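Putative decarboxylase involved in desferrioxamine biosynthesis (Erwinia amylovora, PDB 5O5C) probably catalyses the pyridoxal-phosphate-dependent decarboxylation of lysine to supply diamine for the biosynthesis of the siderophore desferrioxamine. Local coordinates at residues D298-C303 and T325-K330; G169-N174 and L214-I219; L175-L180 and G339-R344. All coordinates share one frame; numbering follows the deposited sequence.

Contact 1 (D298-C303 and T325-K330). With PLP (pyridoxal-5'-phosphate), chain H.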
loop_
_atom_site.group_PDB
_atom_site.type_symbol
_atom_site.label_atom_id
_atom_site.label_comp_id
_atom_site.label_asym_id
_atom_site.label_seq_id
_atom_site.Cartn_x
_atom_site.Cartn_y
_atom_site.Cartn_z
ATOM N N ASP B 298 -16.385 5.854 -8.430
ATOM C CA ASP B 298 -15.247 6.341 -7.625
ATOM C C ASP B 298 -15.795 7.162 -6.480
ATOM O O ASP B 298 -16.190 8.304 -6.658
ATOM C CB ASP B 298 -14.237 7.078 -8.476
ATOM C CG ASP B 298 -13.000 7.504 -7.723
ATOM O OD1 ASP B 298 -12.931 7.420 -6.484
ATOM O OD2 ASP B 298 -12.085 7.980 -8.364
ATOM N N ALA B 299 -15.801 6.571 -5.294
ATOM C CA ALA B 299 -16.371 7.203 -4.110
ATOM C C ALA B 299 -15.314 7.565 -3.046
ATOM O O ALA B 299 -15.575 7.593 -1.851
ATOM C CB ALA B 299 -17.445 6.318 -3.540
ATOM N N ALA B 300 -14.106 7.850 -3.484
ATOM C CA ALA B 300 -13.007 7.863 -2.568
ATOM C C ALA B 300 -13.270 8.908 -1.498
ATOM O O ALA B 300 -13.033 8.683 -0.293
ATOM C CB ALA B 300 -11.698 8.126 -3.317
ATOM N N TYR B 301 -13.807 10.033 -1.942
ATOM C CA TYR B 301 -14.174 11.132 -1.079
ATOM C C TYR B 301 -15.610 10.947 -0.626
ATOM O O TYR B 301 -15.924 11.047 0.567
ATOM C CB TYR B 301 -13.958 12.426 -1.867
ATOM C CG TYR B 301 -14.354 13.757 -1.256
ATOM C CD1 TYR B 301 -14.514 13.948 0.120
ATOM C CD2 TYR B 301 -14.505 14.856 -2.085
ATOM C CE1 TYR B 301 -14.846 15.201 0.625
ATOM C CE2 TYR B 301 -14.876 16.096 -1.607
ATOM C CZ TYR B 301 -15.038 16.271 -0.266
ATOM O OH TYR B 301 -15.387 17.533 0.140
ATOM N N GLY B 302 -16.481 10.672 -1.577
ATOM C CA GLY B 302 -17.934 10.619 -1.303
ATOM C C GLY B 302 -18.448 9.589 -0.316
ATOM O O GLY B 302 -19.521 9.779 0.272
ATOM N N CYS B 303 -17.699 8.509 -0.132
ATOM C CA CYS B 303 -18.091 7.398 0.749
ATOM C C CYS B 303 -18.474 7.838 2.185
ATOM O O CYS B 303 -19.269 7.143 2.864
ATOM C CB CYS B 303 -16.954 6.338 0.824
ATOM S SG CYS B 303 -15.451 7.136 1.393
ATOM N N THR B 325 -15.004 2.266 -5.387
ATOM C CA THR B 325 -13.829 2.573 -4.596
ATOM C C THR B 325 -14.197 3.492 -3.432
ATOM O O THR B 325 -14.907 4.479 -3.599
ATOM C CB THR B 325 -12.711 3.255 -5.389
ATOM O OG1 THR B 325 -13.149 4.567 -5.774
ATOM C CG2 THR B 325 -12.372 2.555 -6.505
ATOM N N VAL B 326 -13.606 3.206 -2.292
ATOM C CA VAL B 326 -13.930 3.852 -1.025
ATOM C C VAL B 326 -12.641 4.197 -0.262
ATOM O O VAL B 326 -11.836 3.284 -0.073
ATOM C CB VAL B 326 -14.730 2.840 -0.173
ATOM C CG1 VAL B 326 -14.902 3.329 1.238
ATOM C CG2 VAL B 326 -16.077 2.570 -0.795
ATOM N N ASP B 327 -12.477 5.450 0.237
ATOM C CA ASP B 327 -11.290 5.821 1.076
ATOM C C ASP B 327 -11.681 6.199 2.481
ATOM O O ASP B 327 -12.219 7.269 2.698
ATOM C CB ASP B 327 -10.438 6.983 0.540
ATOM C CG ASP B 327 -9.366 6.572 -0.427
ATOM O OD1 ASP B 327 -9.186 5.414 -0.761
ATOM O OD2 ASP B 327 -8.695 7.490 -0.893
ATOM N N TYR B 328 -11.393 5.295 3.426
ATOM C CA TYR B 328 -11.680 5.520 4.805
ATOM C C TYR B 328 -10.696 6.498 5.370
ATOM O O TYR B 328 -11.024 7.192 6.382
ATOM C CB TYR B 328 -11.659 4.253 5.648
ATOM C CG TYR B 328 -12.402 3.082 5.094
ATOM C CD1 TYR B 328 -13.786 2.971 5.283
ATOM C CD2 TYR B 328 -11.756 2.063 4.383
ATOM C CE1 TYR B 328 -14.492 1.886 4.811
ATOM C CE2 TYR B 328 -12.488 0.958 3.889
ATOM C CZ TYR B 328 -13.875 0.898 4.094
ATOM O OH TYR B 328 -14.668 -0.178 3.621
ATOM N N HIS B 329 -9.507 6.538 4.742
ATOM C CA HIS B 329 -8.476 7.505 5.081
ATOM C C HIS B 329 -8.643 8.969 4.546
ATOM O O HIS B 329 -7.755 9.782 4.806
ATOM C CB HIS B 329 -7.073 6.957 4.774
ATOM C CG HIS B 329 -6.738 6.842 3.323
ATOM N ND1 HIS B 329 -6.152 5.710 2.773
ATOM C CD2 HIS B 329 -6.870 7.725 2.305
ATOM C CE1 HIS B 329 -5.968 5.898 1.484
ATOM N NE2 HIS B 329 -6.376 7.110 1.178
ATOM N N LYS B 330 -9.696 9.249 3.751
ATOM C CA LYS B 330 -10.229 10.626 3.535
ATOM C C LYS B 330 -11.502 11.010 4.329
ATOM O O LYS B 330 -11.574 12.079 4.897
ATOM C CB LYS B 330 -10.554 10.818 2.069
ATOM C CG LYS B 330 -9.348 10.624 1.182
ATOM C CD LYS B 330 -9.670 10.804 -0.277
ATOM C CE LYS B 330 -8.364 11.227 -0.895
ATOM N NZ LYS B 330 -8.571 11.353 -2.316
HETATM N N1 PLP H . -10.462 9.065 -6.395
HETATM C C2 PLP H . -10.877 10.247 -5.894
HETATM C C2A PLP H . -12.268 10.742 -6.156
HETATM C C3 PLP H . -9.945 11.032 -5.073
HETATM O O3 PLP H . -10.306 12.244 -4.534
HETATM C C4 PLP H . -8.604 10.435 -4.858
HETATM C C4A PLP H . -7.554 11.161 -4.111
HETATM C C5 PLP H . -8.275 9.142 -5.460
HETATM C C6 PLP H . -9.241 8.529 -6.234
HETATM C C5A PLP H . -6.902 8.542 -5.253
HETATM O O4P PLP H . -6.909 8.141 -3.874
HETATM P P PLP H . -5.645 7.638 -3.003
HETATM O O1P PLP H . -4.839 8.874 -2.765
HETATM O O2P PLP H . -6.264 7.156 -1.715
HETATM O O3P PLP H . -4.889 6.583 -3.730
#
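Asp298 brings its carboxylate to the pyridine nitrogen of the cofactor, with OD2 2.8 Å from PLP N1, the aspartate–pyridine pairing known from fold type I (aspartate aminotransferase-like) enzymes. A negative charge here would be expected to keep N1 protonated and so strengthen the ring as an electron sink. OD2 accepts a hydrogen bond from Asn174 ND2, while OD1 accepts the backbone N-H of Ala300 on its anti lone pair, closing an Asx turn that helps fix the carboxylate's rotation; CG anti to the backbone N (chi1 -175°) swings the group out to the ring. At the phosphate, His329 NE2 donates to PLP O2P over 2.9 Å from the edge of its imidazole, in plane. Asp327 OD2 comes within 2.6 Å of the same O2P, so close for two acid oxygens that one of them probably carries a proton. The extended chain of Lys330 reaches end-on to the cofactor, its NZ 2.1 Å from PLP C4A, too near for a non-bonded pair and consistent with an internal aldimine whose link is not modelled.

Behind the cofactor, strands 294-299 and 323-327 run parallel, with Ala299 N bonded to Thr325 O at 2.8 Å. Asp327, at the end of its strand and just before helix 328-331, makes a weak bond from N to Ala300 O. Ala300 sets its methyl against the pyridine, CB 3.4 Å from PLP C2. Farther from the cofactor, Cys303 leans on Val326, its CB 3.7 Å from Val326 CG1.

Contact 2 (G169-N174 and L214-I219). With PLP (pyridoxal-5'-phosphate), chain H.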
loop_
_atom_site.group_PDB
_atom_site.type_symbol
_atom_site.label_atom_id
_atom_site.label_comp_id
_atom_site.label_asym_id
_atom_site.label_seq_id
_atom_site.Cartn_x
_atom_site.Cartn_y
_atom_site.Cartn_z
ATOM N N GLY B 169 -5.038 2.181 -1.164
ATOM C CA GLY B 169 -5.840 3.353 -1.276
ATOM C C GLY B 169 -6.468 3.412 -2.638
ATOM O O GLY B 169 -6.425 2.455 -3.471
ATOM N N GLY B 170 -7.027 4.591 -2.840
ATOM C CA GLY B 170 -7.904 4.936 -3.912
ATOM C C GLY B 170 -7.372 4.726 -5.266
ATOM O O GLY B 170 -8.101 4.248 -6.108
ATOM N N THR B 171 -6.117 5.132 -5.469
ATOM C CA THR B 171 -5.386 4.808 -6.637
ATOM C C THR B 171 -5.337 3.303 -7.020
ATOM O O THR B 171 -5.554 2.991 -8.150
ATOM C CB THR B 171 -3.978 5.406 -6.559
ATOM O OG1 THR B 171 -4.076 6.798 -6.215
ATOM C CG2 THR B 171 -3.232 5.188 -7.868
ATOM N N GLN B 172 -4.961 2.414 -6.117
ATOM C CA GLN B 172 -4.918 0.984 -6.401
ATOM C C GLN B 172 -6.335 0.417 -6.568
ATOM O O GLN B 172 -6.560 -0.448 -7.390
ATOM C CB GLN B 172 -4.176 0.249 -5.282
ATOM C CG GLN B 172 -4.036 -1.233 -5.425
ATOM C CD GLN B 172 -3.557 -1.867 -4.123
ATOM O OE1 GLN B 172 -2.807 -1.285 -3.418
ATOM N NE2 GLN B 172 -4.093 -3.017 -3.772
ATOM N N SER B 173 -7.306 0.921 -5.810
ATOM C CA SER B 173 -8.712 0.500 -6.040
ATOM C C SER B 173 -9.205 0.835 -7.475
ATOM O O SER B 173 -9.848 -0.038 -8.156
ATOM C CB SER B 173 -9.585 1.129 -4.975
ATOM O OG SER B 173 -9.027 0.796 -3.679
ATOM N N ASN B 174 -8.862 2.044 -7.943
ATOM C CA ASN B 174 -9.202 2.482 -9.308
ATOM C C ASN B 174 -8.465 1.670 -10.335
ATOM O O ASN B 174 -9.023 1.381 -11.377
ATOM C CB ASN B 174 -8.993 3.972 -9.555
ATOM C CG ASN B 174 -10.079 4.838 -8.932
ATOM O OD1 ASN B 174 -11.159 4.349 -8.570
ATOM N ND2 ASN B 174 -9.815 6.132 -8.835
ATOM N N LEU B 214 -13.522 16.205 -14.613
ATOM C CA LEU B 214 -13.178 16.399 -13.205
ATOM C C LEU B 214 -12.934 15.144 -12.386
ATOM O O LEU B 214 -12.929 15.220 -11.127
ATOM C CB LEU B 214 -14.256 17.250 -12.522
ATOM C CG LEU B 214 -14.617 18.569 -13.183
ATOM C CD1 LEU B 214 -15.771 19.228 -12.457
ATOM C CD2 LEU B 214 -13.461 19.535 -13.173
ATOM N N SER B 215 -12.788 14.006 -13.075
ATOM C CA SER B 215 -12.369 12.709 -12.533
ATOM C C SER B 215 -11.005 12.799 -11.977
ATOM O O SER B 215 -10.198 13.583 -12.441
ATOM C CB SER B 215 -12.227 11.639 -13.633
ATOM O OG SER B 215 -13.426 11.471 -14.314
ATOM N N HIS B 216 -10.707 11.911 -11.040
ATOM C CA HIS B 216 -9.354 11.861 -10.487
ATOM C C HIS B 216 -8.372 11.287 -11.557
ATOM O O HIS B 216 -8.744 10.412 -12.314
ATOM C CB HIS B 216 -9.366 11.018 -9.228
ATOM C CG HIS B 216 -8.063 11.058 -8.483
ATOM N ND1 HIS B 216 -7.067 10.128 -8.683
ATOM C CD2 HIS B 216 -7.595 11.923 -7.556
ATOM C CE1 HIS B 216 -6.011 10.449 -7.943
ATOM N NE2 HIS B 216 -6.326 11.514 -7.224
ATOM N N PHE B 217 -7.125 11.764 -11.594
ATOM C CA PHE B 217 -6.143 11.356 -12.606
ATOM C C PHE B 217 -5.679 9.888 -12.527
ATOM O O PHE B 217 -5.194 9.360 -13.515
ATOM C CB PHE B 217 -4.907 12.268 -12.638
ATOM C CG PHE B 217 -4.165 12.242 -13.984
ATOM C CD1 PHE B 217 -4.805 12.627 -15.162
ATOM C CD2 PHE B 217 -2.826 11.817 -14.078
ATOM C CE1 PHE B 217 -4.133 12.601 -16.391
ATOM C CE2 PHE B 217 -2.156 11.789 -15.302
ATOM C CZ PHE B 217 -2.813 12.188 -16.458
ATOM N N SER B 218 -5.885 9.236 -11.384
ATOM C CA SER B 218 -5.696 7.752 -11.248
ATOM C C SER B 218 -6.356 6.870 -12.328
ATOM O O SER B 218 -5.744 5.840 -12.744
ATOM C CB SER B 218 -6.024 7.253 -9.830
ATOM O OG SER B 218 -7.319 7.539 -9.389
ATOM N N ILE B 219 -7.518 7.305 -12.848
ATOM C CA ILE B 219 -8.185 6.643 -13.982
ATOM C C ILE B 219 -7.302 6.546 -15.233
ATOM O O ILE B 219 -7.030 5.452 -15.693
ATOM C CB ILE B 219 -9.561 7.263 -14.338
ATOM C CG1 ILE B 219 -10.541 7.245 -13.139
ATOM C CG2 ILE B 219 -10.181 6.553 -15.539
ATOM C CD1 ILE B 219 -10.641 5.934 -12.385
HETATM N N1 PLP H . -10.462 9.065 -6.395
HETATM C C2 PLP H . -10.877 10.247 -5.894
HETATM C C2A PLP H . -12.268 10.742 -6.156
HETATM C C3 PLP H . -9.945 11.032 -5.073
HETATM O O3 PLP H . -10.306 12.244 -4.534
HETATM C C4 PLP H . -8.604 10.435 -4.858
HETATM C C4A PLP H . -7.554 11.161 -4.111
HETATM C C5 PLP H . -8.275 9.142 -5.460
HETATM C C6 PLP H . -9.241 8.529 -6.234
HETATM C C5A PLP H . -6.902 8.542 -5.253
HETATM O O4P PLP H . -6.909 8.141 -3.874
HETATM P P PLP H . -5.645 7.638 -3.003
HETATM O O1P PLP H . -4.839 8.874 -2.765
HETATM O O2P PLP H . -6.264 7.156 -1.715
HETATM O O3P PLP H . -4.889 6.583 -3.730
#
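Two bonds within this contact grip the hydroxyl of Ser218. Asn174 ND2 donates to Ser218 OG over 2.9 Å in a nearly straight bond (165°) that stays in the amide plane, and His216 ND1 lies 2.7 Å from Ser218 OG in a second bond whose proton could sit on either atom. Ser218 reaches both because OG occupies the crowded position between its own backbone N and carbonyl carbon. The serine thus acts as a second-shell residue, holding the imidazole that meets the cofactor. With CG anti to the backbone N, the His216 ring is laid flat against the pyridine: PLP C5 lies 3.4 Å above the imidazole plane, over its centre, and His216 CD2 approaches PLP C4 to 3.2 Å. As in related group II decarboxylases, a histidine stacks on the cofactor ring.

At the phosphate of PLP, the opening turn of helix 170-189 provides the grip. Thr171 holds O3P twice, with its backbone N at 2.6 Å in an almost linear bond (176°) and with its hydroxyl. Gly170 N adds a bond to PLP O2P at 2.9 Å, and the helix N terminus would favour the negative charge. Thr171 OG1 is also bonded to Thr379 of the second subunit, so the pocket lies at the dimer interface. Ile219 lays CD1 against the Asn174 amide, 3.7 Å from Asn174 CG. The contact therefore joins the first turns of two helices beside the central sheet: helix 170-189, which follows strand 163-167, and helix 218-225, which follows strand 207-212.

Contact 3 (L175-L180 and G339-R344)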
loop_
_atom_site.group_PDB
_atom_site.type_symbol
_atom_site.label_atom_id
_atom_site.label_comp_id
_atom_site.label_asym_id
_atom_site.label_seq_id
_atom_site.Cartn_x
_atom_site.Cartn_y
_atom_site.Cartn_z
ATOM N N LEU B 175 -7.238 1.251 -10.032
ATOM C CA LEU B 175 -6.539 0.348 -10.949
ATOM C C LEU B 175 -7.284 -0.981 -11.053
ATOM O O LEU B 175 -7.511 -1.486 -12.184
ATOM C CB LEU B 175 -5.097 0.134 -10.552
ATOM C CG LEU B 175 -4.316 -0.946 -11.309
ATOM C CD1 LEU B 175 -4.339 -0.670 -12.787
ATOM C CD2 LEU B 175 -2.892 -0.982 -10.772
ATOM N N MET B 176 -7.735 -1.494 -9.911
ATOM C CA MET B 176 -8.371 -2.809 -9.908
ATOM C C MET B 176 -9.672 -2.710 -10.674
ATOM O O MET B 176 -10.005 -3.634 -11.428
ATOM C CB MET B 176 -8.635 -3.331 -8.489
ATOM C CG MET B 176 -7.416 -3.660 -7.676
ATOM S SD MET B 176 -8.022 -4.294 -6.105
ATOM C CE MET B 176 -6.530 -4.588 -5.164
ATOM N N ALA B 177 -10.362 -1.570 -10.531
ATOM C CA ALA B 177 -11.622 -1.308 -11.268
ATOM C C ALA B 177 -11.484 -1.311 -12.795
ATOM O O ALA B 177 -12.306 -1.955 -13.514
ATOM C CB ALA B 177 -12.306 -0.030 -10.800
ATOM N N MET B 178 -10.454 -0.642 -13.309
ATOM C CA MET B 178 -10.257 -0.636 -14.743
ATOM C C MET B 178 -9.685 -1.995 -15.224
ATOM O O MET B 178 -9.924 -2.400 -16.357
ATOM C CB MET B 178 -9.375 0.531 -15.160
ATOM C CG MET B 178 -9.914 1.908 -14.772
ATOM S SD MET B 178 -11.581 2.216 -15.379
ATOM C CE MET B 178 -11.431 2.133 -17.080
ATOM N N LEU B 179 -8.984 -2.709 -14.339
ATOM C CA LEU B 179 -8.435 -3.990 -14.654
ATOM C C LEU B 179 -9.592 -5.005 -14.877
ATOM O O LEU B 179 -9.642 -5.672 -15.920
ATOM C CB LEU B 179 -7.472 -4.446 -13.578
ATOM C CG LEU B 179 -6.878 -5.868 -13.627
ATOM C CD1 LEU B 179 -6.176 -6.257 -14.906
ATOM C CD2 LEU B 179 -5.937 -5.978 -12.433
ATOM N N LEU B 180 -10.501 -5.057 -13.906
ATOM C CA LEU B 180 -11.680 -5.876 -13.980
ATOM C C LEU B 180 -12.552 -5.476 -15.166
ATOM O O LEU B 180 -12.987 -6.344 -15.883
ATOM C CB LEU B 180 -12.487 -5.868 -12.689
ATOM C CG LEU B 180 -12.070 -6.903 -11.658
ATOM C CD1 LEU B 180 -10.603 -6.789 -11.328
ATOM C CD2 LEU B 180 -12.865 -6.820 -10.370
ATOM N N GLY B 339 -8.336 1.971 2.905
ATOM C CA GLY B 339 -9.149 2.093 1.757
ATOM C C GLY B 339 -9.384 0.742 1.185
ATOM O O GLY B 339 -8.662 -0.205 1.485
ATOM N N ALA B 340 -10.435 0.669 0.408
ATOM C CA ALA B 340 -10.951 -0.587 -0.087
ATOM C C ALA B 340 -11.669 -0.459 -1.405
ATOM O O ALA B 340 -12.150 0.643 -1.777
ATOM C CB ALA B 340 -11.883 -1.211 0.950
ATOM N N PHE B 341 -11.700 -1.605 -2.100
ATOM C CA PHE B 341 -12.292 -1.776 -3.440
ATOM C C PHE B 341 -13.417 -2.812 -3.390
ATOM O O PHE B 341 -13.240 -3.880 -2.832
ATOM C CB PHE B 341 -11.212 -2.255 -4.387
ATOM C CG PHE B 341 -11.713 -2.578 -5.731
ATOM C CD1 PHE B 341 -12.163 -1.584 -6.545
ATOM C CD2 PHE B 341 -11.819 -3.896 -6.155
ATOM C CE1 PHE B 341 -12.695 -1.855 -7.775
ATOM C CE2 PHE B 341 -12.314 -4.182 -7.415
ATOM C CZ PHE B 341 -12.783 -3.155 -8.213
ATOM N N PHE B 342 -14.561 -2.508 -3.994
ATOM C CA PHE B 342 -15.729 -3.349 -3.935
ATOM C C PHE B 342 -16.218 -3.726 -5.311
ATOM O O PHE B 342 -16.236 -2.878 -6.174
ATOM C CB PHE B 342 -16.836 -2.657 -3.187
ATOM C CG PHE B 342 -16.489 -2.397 -1.777
ATOM C CD1 PHE B 342 -15.770 -1.279 -1.441
ATOM C CD2 PHE B 342 -16.790 -3.324 -0.799
ATOM C CE1 PHE B 342 -15.390 -1.060 -0.168
ATOM C CE2 PHE B 342 -16.378 -3.119 0.488
ATOM C CZ PHE B 342 -15.675 -1.991 0.809
ATOM N N VAL B 343 -16.653 -4.986 -5.466
ATOM C CA VAL B 343 -17.293 -5.478 -6.699
ATOM C C VAL B 343 -18.759 -5.975 -6.505
ATOM O O VAL B 343 -19.113 -6.489 -5.469
ATOM C CB VAL B 343 -16.486 -6.584 -7.341
ATOM C CG1 VAL B 343 -15.199 -6.019 -7.935
ATOM C CG2 VAL B 343 -16.203 -7.738 -6.386
ATOM N N ARG B 344 -19.584 -5.821 -7.525
ATOM C CA ARG B 344 -20.959 -6.281 -7.476
ATOM C C ARG B 344 -20.979 -7.833 -7.470
ATOM O O ARG B 344 -21.734 -8.422 -6.745
ATOM C CB ARG B 344 -21.701 -5.746 -8.691
ATOM C CG ARG B 344 -23.162 -6.047 -8.717
ATOM C CD ARG B 344 -23.895 -5.389 -9.886
ATOM N NE ARG B 344 -25.283 -5.438 -9.505
ATOM C CZ ARG B 344 -26.062 -4.419 -9.186
ATOM N NH1 ARG B 344 -25.604 -3.192 -9.199
ATOM N NH2 ARG B 344 -27.306 -4.625 -8.811
#
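Ring contacts dominate where helix 170-189 lies on strand 339-343 of the large-domain sheet of this fold type I enzyme. Phe341, with CG anti to the backbone N, lifts its ring from the strand toward the helix, and Met176 settles over one face. Met176 CB lies 3.9 Å from the centroid of the Phe341 ring and only 11° off its normal, a CH-pi contact made by the base of the side chain. From there the extended methionine chain leads away, and SD crosses obliquely, 4.5 Å from the centroid of the Phe341 ring, in a Met-aromatic contact.

Methyl contacts complete the cluster. Ala177 CB approaches the ring obliquely, 3.6 Å from Phe341 CE1. Leu180, one turn beyond Met176, meets the same ring tip to tip, its CD2 in the ring plane and 4.0 Å from Phe341 CE2. That methyl also presses on Val343, two residues on and on the same face of the strand, with Leu180 CD2 3.5 Å from Val343 CG1, tighter than usual for two carbons.

The two axes approach to 9.2 Å and run nearly parallel, 20° apart, so that one helix face follows the strand. Strand 339-343 is antiparallel to both its neighbours in an otherwise mostly parallel sheet, and on the opposite face Phe342 packs against helix 140-156, giving the three-layer alpha/beta/alpha arrangement of the domain. No hydrogen bond joins the two segments, all the touching residues are buried, and the helix is therefore held to this strand by dispersion and the shape fit of methyl, sulfur and ring.

Along the chain, helix 170-189 opens two contacts in succession: its first turn belongs to contact 2 and its next turns to contact 3. Contact 2 closes first, at 214-219. Contact 1 then begins at the end of strand 294-299 and closes at 325-330, and contact 3 closes last, on strand 339-343. Contacts 2 and 3 therefore cross, contacts 2 and 1 follow in series, and contact 1 falls wholly within the span bridged by contact 3. Strands 323-327 and 339-343 are sheet neighbours, linked by Val326 N to Ala340 O. Contacts 1 and 2 both line the cofactor pocket, whereas contact 3 seats on the sheet the helix it shares with contact 2.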